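Local coordinates for petrobactin biosynthesis protein AsbB (Bacillus anthracis, PDB 3TO3) that catalyses the ATP-dependent condensation of spermidine with citryl-spermidine intermediates in the biosynthesis of the siderophore petrobactin, at residues Q57-Y68 with Q102-V110. Numbering follows the deposited sequence.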
loop_
_atom_site.group_PDB
_atom_site.type_symbol
_atom_site.label_atom_id
_atom_site.label_comp_id
_atom_site.label_asym_id
_atom_site.label_seq_id
_atom_site.Cartn_x
_atom_site.Cartn_y
_atom_site.Cartn_z
ATOM N N GLN B 57 1.375 23.182 23.335
ATOM C CA GLN B 57 0.202 23.838 22.740
ATOM C C GLN B 57 -0.420 23.038 21.594
ATOM O O GLN B 57 0.287 22.432 20.794
ATOM C CB GLN B 57 0.617 25.202 22.189
ATOM C CG GLN B 57 1.029 26.214 23.231
ATOM C CD GLN B 57 -0.113 26.568 24.170
ATOM O OE1 GLN B 57 -1.274 26.670 23.748
ATOM N NE2 GLN B 57 0.208 26.743 25.457
ATOM N N GLY B 58 -1.738 23.078 21.482
ATOM C CA GLY B 58 -2.412 22.564 20.292
ATOM C C GLY B 58 -3.722 23.306 20.041
ATOM O O GLY B 58 -4.073 24.238 20.776
ATOM N N LEU B 59 -4.438 22.908 18.991
ATOM C CA LEU B 59 -5.762 23.445 18.680
ATOM C C LEU B 59 -6.643 22.289 18.256
ATOM O O LEU B 59 -6.197 21.430 17.498
ATOM C CB LEU B 59 -5.693 24.438 17.516
ATOM C CG LEU B 59 -5.089 25.820 17.729
ATOM C CD1 LEU B 59 -5.045 26.588 16.382
ATOM C CD2 LEU B 59 -5.875 26.610 18.776
ATOM N N ASP B 60 -7.887 22.258 18.728
ATOM C CA ASP B 60 -8.803 21.200 18.317
ATOM C C ASP B 60 -9.401 21.539 16.968
ATOM O O ASP B 60 -9.050 22.550 16.375
ATOM C CB ASP B 60 -9.875 20.903 19.370
ATOM C CG ASP B 60 -10.797 22.072 19.637
ATOM O OD1 ASP B 60 -10.861 23.023 18.826
ATOM O OD2 ASP B 60 -11.497 22.015 20.668
ATOM N N GLU B 61 -10.283 20.693 16.464
ATOM C CA GLU B 61 -10.803 20.902 15.117
ATOM C C GLU B 61 -11.685 22.153 14.984
ATOM O O GLU B 61 -11.839 22.701 13.894
ATOM C CB GLU B 61 -11.503 19.640 14.603
ATOM C CG GLU B 61 -12.301 18.881 15.646
ATOM C CD GLU B 61 -13.041 17.692 15.053
ATOM O OE1 GLU B 61 -13.824 17.062 15.796
ATOM O OE2 GLU B 61 -12.843 17.391 13.850
ATOM N N ASP B 62 -12.219 22.616 16.107
ATOM C CA ASP B 62 -13.002 23.854 16.179
ATOM C C ASP B 62 -12.066 25.029 16.454
ATOM O O ASP B 62 -12.496 26.136 16.786
ATOM C CB ASP B 62 -14.089 23.762 17.243
ATOM C CG ASP B 62 -14.801 22.435 17.221
ATOM O OD1 ASP B 62 -14.958 21.872 16.113
ATOM O OD2 ASP B 62 -15.182 21.948 18.312
ATOM N N ASN B 63 -10.770 24.747 16.404
ATOM C CA ASN B 63 -9.774 25.795 16.497
ATOM C C ASN B 63 -9.784 26.423 17.879
ATOM O O ASN B 63 -9.477 27.608 18.043
ATOM C CB ASN B 63 -10.054 26.857 15.432
ATOM C CG ASN B 63 -8.819 27.630 15.045
ATOM O OD1 ASN B 63 -8.749 28.840 15.254
ATOM N ND2 ASN B 63 -7.819 26.928 14.488
ATOM N N LYS B 64 -10.127 25.607 18.875
ATOM C CA LYS B 64 -10.062 26.024 20.272
ATOM C C LYS B 64 -8.786 25.460 20.911
ATOM O O LYS B 64 -8.408 24.284 20.687
ATOM C CB LYS B 64 -11.317 25.590 21.047
ATOM C CG LYS B 64 -11.365 26.088 22.490
ATOM C CD LYS B 64 -12.443 25.381 23.322
ATOM C CE LYS B 64 -12.075 25.400 24.811
ATOM N NZ LYS B 64 -13.070 24.728 25.705
ATOM N N SER B 65 -8.111 26.295 21.696
ATOM C CA SER B 65 -6.829 25.889 22.230
ATOM C C SER B 65 -6.926 24.679 23.171
ATOM O O SER B 65 -7.919 24.458 23.877
ATOM C CB SER B 65 -6.077 27.067 22.860
ATOM O OG SER B 65 -6.512 27.317 24.171
ATOM N N VAL B 66 -5.881 23.878 23.139
ATOM C CA VAL B 66 -5.793 22.712 23.985
ATOM C C VAL B 66 -4.345 22.663 24.444
ATOM O O VAL B 66 -3.476 23.239 23.801
ATOM C CB VAL B 66 -6.164 21.452 23.187
ATOM C CG1 VAL B 66 -5.007 21.026 22.305
ATOM C CG2 VAL B 66 -6.543 20.340 24.107
ATOM N N THR B 67 -4.080 21.989 25.556
ATOM C CA THR B 67 -2.722 21.855 26.074
ATOM C C THR B 67 -2.448 20.402 26.448
ATOM O O THR B 67 -3.286 19.755 27.073
ATOM C CB THR B 67 -2.492 22.791 27.289
ATOM O OG1 THR B 67 -2.172 24.098 26.816
ATOM C CG2 THR B 67 -1.338 22.322 28.142
ATOM N N TYR B 68 -1.274 19.895 26.063
ATOM C CA TYR B 68 -0.789 18.598 26.539
ATOM C C TYR B 68 0.289 18.763 27.598
ATOM O O TYR B 68 1.219 19.537 27.415
ATOM C CB TYR B 68 -0.271 17.759 25.384
ATOM C CG TYR B 68 -1.357 17.374 24.424
ATOM C CD1 TYR B 68 -2.083 16.223 24.623
ATOM C CD2 TYR B 68 -1.686 18.182 23.337
ATOM C CE1 TYR B 68 -3.078 15.862 23.776
ATOM C CE2 TYR B 68 -2.704 17.826 22.466
ATOM C CZ TYR B 68 -3.382 16.643 22.696
ATOM O OH TYR B 68 -4.392 16.209 21.885
ATOM N N GLN B 102 -4.895 12.165 17.131
ATOM C CA GLN B 102 -5.418 13.418 17.670
ATOM C C GLN B 102 -4.307 14.281 18.280
ATOM O O GLN B 102 -4.250 15.507 18.040
ATOM C CB GLN B 102 -6.536 13.166 18.708
ATOM C CG GLN B 102 -7.348 14.411 19.060
ATOM C CD GLN B 102 -8.273 14.214 20.257
ATOM O OE1 GLN B 102 -8.453 13.092 20.753
ATOM N NE2 GLN B 102 -8.872 15.318 20.729
ATOM N N PHE B 103 -3.442 13.645 19.075
ATOM C CA PHE B 103 -2.312 14.354 19.642
ATOM C C PHE B 103 -1.555 15.037 18.491
ATOM O O PHE B 103 -1.362 16.245 18.500
ATOM C CB PHE B 103 -1.395 13.420 20.459
ATOM C CG PHE B 103 -0.091 14.065 20.863
ATOM C CD1 PHE B 103 -0.051 15.009 21.877
ATOM C CD2 PHE B 103 1.092 13.765 20.190
ATOM C CE1 PHE B 103 1.146 15.631 22.237
ATOM C CE2 PHE B 103 2.285 14.390 20.536
ATOM C CZ PHE B 103 2.306 15.329 21.566
ATOM N N LEU B 104 -1.158 14.277 17.476
ATOM C CA LEU B 104 -0.376 14.872 16.387
ATOM C C LEU B 104 -1.171 15.911 15.581
ATOM O O LEU B 104 -0.639 16.953 15.196
ATOM C CB LEU B 104 0.253 13.804 15.482
ATOM C CG LEU B 104 1.447 13.057 16.092
ATOM C CD1 LEU B 104 2.049 12.058 15.116
ATOM C CD2 LEU B 104 2.523 14.021 16.507
ATOM N N GLU B 105 -2.445 15.643 15.323
ATOM C CA GLU B 105 -3.244 16.627 14.591
ATOM C C GLU B 105 -3.353 17.954 15.345
ATOM O O GLU B 105 -3.234 19.017 14.744
ATOM C CB GLU B 105 -4.636 16.082 14.246
ATOM C CG GLU B 105 -4.640 15.189 13.023
ATOM C CD GLU B 105 -5.821 14.239 12.978
ATOM O OE1 GLU B 105 -6.688 14.295 13.889
ATOM O OE2 GLU B 105 -5.863 13.422 12.025
ATOM N N GLU B 106 -3.581 17.889 16.655
ATOM C CA GLU B 106 -3.788 19.106 17.442
ATOM C C GLU B 106 -2.484 19.901 17.597
ATOM O O GLU B 106 -2.449 21.108 17.440
ATOM C CB GLU B 106 -4.455 18.776 18.788
ATOM C CG GLU B 106 -5.795 18.069 18.576
ATOM C CD GLU B 106 -6.666 17.924 19.824
ATOM O OE1 GLU B 106 -6.118 17.750 20.926
ATOM O OE2 GLU B 106 -7.919 17.973 19.688
ATOM N N VAL B 107 -1.402 19.200 17.875
ATOM C CA VAL B 107 -0.101 19.823 17.983
ATOM C C VAL B 107 0.387 20.452 16.670
ATOM O O VAL B 107 1.033 21.490 16.670
ATOM C CB VAL B 107 0.894 18.770 18.537
ATOM C CG1 VAL B 107 2.329 19.126 18.222
ATOM C CG2 VAL B 107 0.663 18.647 20.013
ATOM N N PHE B 108 0.062 19.835 15.542
ATOM C CA PHE B 108 0.475 20.381 14.251
ATOM C C PHE B 108 -0.513 21.364 13.578
ATOM O O PHE B 108 -0.320 21.772 12.421
ATOM C CB PHE B 108 1.031 19.288 13.326
ATOM C CG PHE B 108 2.314 18.661 13.856
ATOM C CD1 PHE B 108 3.448 19.437 14.069
ATOM C CD2 PHE B 108 2.382 17.317 14.161
ATOM C CE1 PHE B 108 4.623 18.881 14.573
ATOM C CE2 PHE B 108 3.572 16.746 14.667
ATOM C CZ PHE B 108 4.687 17.533 14.872
ATOM N N ARG B 109 -1.584 21.722 14.284
ATOM C CA ARG B 109 -2.381 22.863 13.853
ATOM C C ARG B 109 -1.647 24.153 14.259
ATOM O O ARG B 109 -1.800 25.202 13.649
ATOM C CB ARG B 109 -3.781 22.839 14.459
ATOM C CG ARG B 109 -4.676 21.772 13.907
ATOM C CD ARG B 109 -6.173 22.133 14.053
ATOM N NE ARG B 109 -6.984 21.077 13.450
ATOM C CZ ARG B 109 -7.231 19.899 14.019
ATOM N NH1 ARG B 109 -6.762 19.622 15.234
ATOM N NH2 ARG B 109 -7.963 18.997 13.377
ATOM N N VAL B 110 -0.883 24.067 15.335
ATOM C CA VAL B 110 -0.073 25.169 15.803
ATOM C C VAL B 110 1.255 25.248 15.066
ATOM O O VAL B 110 1.701 26.321 14.694
ATOM C CB VAL B 110 0.162 25.034 17.316
ATOM C CG1 VAL B 110 1.151 26.060 17.798
ATOM C CG2 VAL B 110 -1.168 25.143 18.070
HETATM O O HOH W 1 2.944 22.759 19.235
#
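Y68 and E106 meet at a short hydrogen bond, 2.5 Å from the phenol OH to OE1, with the tyrosine reaching the carboxylate on its anti side and somewhat out of its plane. The ring and the carboxylate are turned 56° apart. E106 gets there by setting CG anti to its own carbonyl carbon (chi1 -58°) and running extended off the helix, so that OE1 lies against V66 CG1 and OE2 against D60 CB. Its buried oxygens are well supplied: R89 makes a salt bridge to OE1, while Q102, one helical turn earlier, sends NE2 to OE2 from above the carboxylate plane at 3.0 Å. R89 and Y68 together would probably favour the charged form of the E106 carboxylate.

The same phenol ring takes F103 on one face. This is a T-shaped pair with planes at 83°, F103 CD1 standing over the centre of the Y68 ring; V107 CG2 approaches Y68 CD2 obliquely. Beyond F103 lie L31 and V32 of helix 18-37.

At G58 the backbones come together, CA to CA 4.3 Å from V107, with V110 CG2 resting on G58 CA. Next door, L59 N donates to E106 O at 3.1 Å. L59 O in turn accepts from R109 NH1 at 3.0 Å, a bent bond, and the arginine lays one guanidinium face over D60 C and E61 CA. The side chains of V110 and L59 cross at about a right angle, CG2 against CG.

D60 begins the type I turn D60-N63, and its OD1 accepts from K64 N just after it. What results is a beta hairpin, strands 52-59 and 65-74 of an antiparallel sheet, with helix 100-110 packed across it, away from the ATP site.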